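Local coordinates for glyoxalase family protein (Bacillus cereus, PDB 1SS4) that is of uncharacterised function but belongs to the metal-binding glyoxalase superfamily and may act as a methylmalonyl-CoA epimerase, at residues A[27-32]-A[70-75]. Sequence-based numbering, arbitrary orientation.
Sequences SFFEEI and SRIELS
F29 brings one side of its ring, CD1 and CE1, against the methyl CD1 of I72, while the other side, CD2 and CE2, lies by the two methyls of L74, CD2 the nearer. It illustrates how an amphipathic helix packs on a sheet: one large aromatic side chain reaches between two aliphatic side chains that, two residues apart on a strand, rise from the same face. The tighter half of the contact is at I72, whose CD1 sits 3.6 Å from CD1 of F29; the two side chains cross at about a right angle. At L74 the meeting is looser, with CD2 of the leucine 4.0 Å from CE2 of the phenylalanine. Both methyls come at the ring obliquely. In F29, CG lies anti to the carbonyl carbon (chi1 -76°), which directs the ring away from the helix and across to the strand. The extended outer chain of I72 (chi2 162°) carries CD1 up to meet it. F28, next along the helix, covers one face of that ring, its CD2 standing 3.9 Å above the ring centre. The contact is wholly apolar and buried; the two segments together bury 141 Å² of surface, both sides summed, and the backbones remain well apart, with the CA atoms of F29 and I72 8.7 Å from each other. R71 and E73, alternating with the touching pair, turn to the other face of the strand, where R71 forms a salt bridge with E37. Helix 22-32 thus packs against the sheet of the first βαβββ module, a unit characteristic of the glyoxalase fold, with I17 and M63 from the strands flanking 71-79 also touching F29, and F101 of strand 95-103, in the second module, touches both F29 and I72.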
# COMPACT_ATOMS: atom_id res chain seq x y z
N SER A 27 -17.62 -2.24 0.11
CA SER A 27 -18.39 -2.49 -1.11
C SER A 27 -17.52 -2.39 -2.37
O SER A 27 -17.59 -3.23 -3.26
CB SER A 27 -19.56 -1.51 -1.20
OG SER A 27 -20.20 -1.61 -2.46
N PHE A 28 -16.71 -1.34 -2.44
CA PHE A 28 -15.83 -1.13 -3.58
C PHE A 28 -14.81 -2.25 -3.79
O PHE A 28 -14.67 -2.76 -4.90
CB PHE A 28 -15.10 0.21 -3.43
CG PHE A 28 -14.13 0.49 -4.54
CD1 PHE A 28 -14.60 0.78 -5.83
CD2 PHE A 28 -12.77 0.43 -4.32
CE1 PHE A 28 -13.70 1.01 -6.87
CE2 PHE A 28 -11.86 0.65 -5.36
CZ PHE A 28 -12.33 0.94 -6.64
N PHE A 29 -14.10 -2.64 -2.74
CA PHE A 29 -13.12 -3.68 -2.92
C PHE A 29 -13.77 -5.04 -3.20
O PHE A 29 -13.16 -5.89 -3.83
CB PHE A 29 -12.15 -3.68 -1.73
CG PHE A 29 -11.14 -2.55 -1.82
CD1 PHE A 29 -10.09 -2.62 -2.72
CD2 PHE A 29 -11.31 -1.39 -1.08
CE1 PHE A 29 -9.20 -1.54 -2.89
CE2 PHE A 29 -10.44 -0.29 -1.24
CZ PHE A 29 -9.38 -0.37 -2.15
N GLU A 30 -15.02 -5.21 -2.77
CA GLU A 30 -15.72 -6.46 -3.07
C GLU A 30 -15.93 -6.53 -4.58
O GLU A 30 -15.79 -7.60 -5.18
CB GLU A 30 -17.06 -6.52 -2.35
CG GLU A 30 -16.94 -6.86 -0.88
CD GLU A 30 -18.25 -6.74 -0.14
OE1 GLU A 30 -19.23 -6.27 -0.76
OE2 GLU A 30 -18.30 -7.10 1.06
N GLU A 31 -16.25 -5.38 -5.18
CA GLU A 31 -16.46 -5.28 -6.63
C GLU A 31 -15.17 -5.57 -7.39
O GLU A 31 -15.20 -6.12 -8.49
CB GLU A 31 -16.94 -3.88 -6.99
CG GLU A 31 -18.35 -3.55 -6.51
CD GLU A 31 -19.43 -4.24 -7.33
OE1 GLU A 31 -19.38 -4.17 -8.58
OE2 GLU A 31 -20.33 -4.85 -6.73
N ILE A 32 -14.04 -5.18 -6.82
CA ILE A 32 -12.74 -5.43 -7.43
C ILE A 32 -12.49 -6.94 -7.38
O ILE A 32 -11.78 -7.49 -8.21
CB ILE A 32 -11.60 -4.73 -6.64
CG1 ILE A 32 -11.71 -3.21 -6.77
CG2 ILE A 32 -10.24 -5.26 -7.11
CD1 ILE A 32 -11.22 -2.67 -8.10
N SER A 70 -2.86 -11.85 -0.51
CA SER A 70 -2.81 -10.42 -0.26
C SER A 70 -4.01 -9.89 0.48
O SER A 70 -5.12 -10.39 0.34
CB SER A 70 -2.68 -9.70 -1.60
OG SER A 70 -1.69 -10.32 -2.39
N ARG A 71 -3.78 -8.84 1.25
CA ARG A 71 -4.86 -8.26 2.03
C ARG A 71 -4.83 -6.74 2.05
O ARG A 71 -3.77 -6.12 1.99
CB ARG A 71 -4.81 -8.78 3.47
CG ARG A 71 -5.18 -10.24 3.64
CD ARG A 71 -4.82 -10.76 5.04
NE ARG A 71 -5.43 -12.07 5.26
CZ ARG A 71 -4.96 -13.21 4.76
NH1 ARG A 71 -3.86 -13.21 4.03
NH2 ARG A 71 -5.63 -14.33 4.97
N ILE A 72 -6.03 -6.17 2.15
CA ILE A 72 -6.20 -4.73 2.26
C ILE A 72 -6.96 -4.50 3.56
O ILE A 72 -8.07 -5.01 3.75
CB ILE A 72 -7.01 -4.15 1.10
CG1 ILE A 72 -6.21 -4.27 -0.19
CG2 ILE A 72 -7.39 -2.69 1.39
CD1 ILE A 72 -7.07 -4.12 -1.45
N GLU A 73 -6.36 -3.75 4.46
CA GLU A 73 -7.00 -3.44 5.73
C GLU A 73 -7.63 -2.07 5.60
O GLU A 73 -6.94 -1.10 5.27
CB GLU A 73 -5.98 -3.42 6.87
CG GLU A 73 -6.61 -3.22 8.25
CD GLU A 73 -5.58 -3.28 9.39
OE1 GLU A 73 -4.79 -4.24 9.45
OE2 GLU A 73 -5.58 -2.37 10.23
N LEU A 74 -8.92 -1.99 5.87
CA LEU A 74 -9.64 -0.73 5.80
C LEU A 74 -9.92 -0.27 7.23
O LEU A 74 -10.38 -1.06 8.07
CB LEU A 74 -10.95 -0.93 5.01
CG LEU A 74 -10.76 -1.44 3.58
CD1 LEU A 74 -12.10 -1.84 2.98
CD2 LEU A 74 -10.07 -0.37 2.70
N SER A 75 -9.59 0.99 7.52
CA SER A 75 -9.79 1.57 8.84
C SER A 75 -10.61 2.86 8.78
O SER A 75 -10.45 3.67 7.86
CB SER A 75 -8.45 1.89 9.50
OG SER A 75 -7.78 0.71 9.90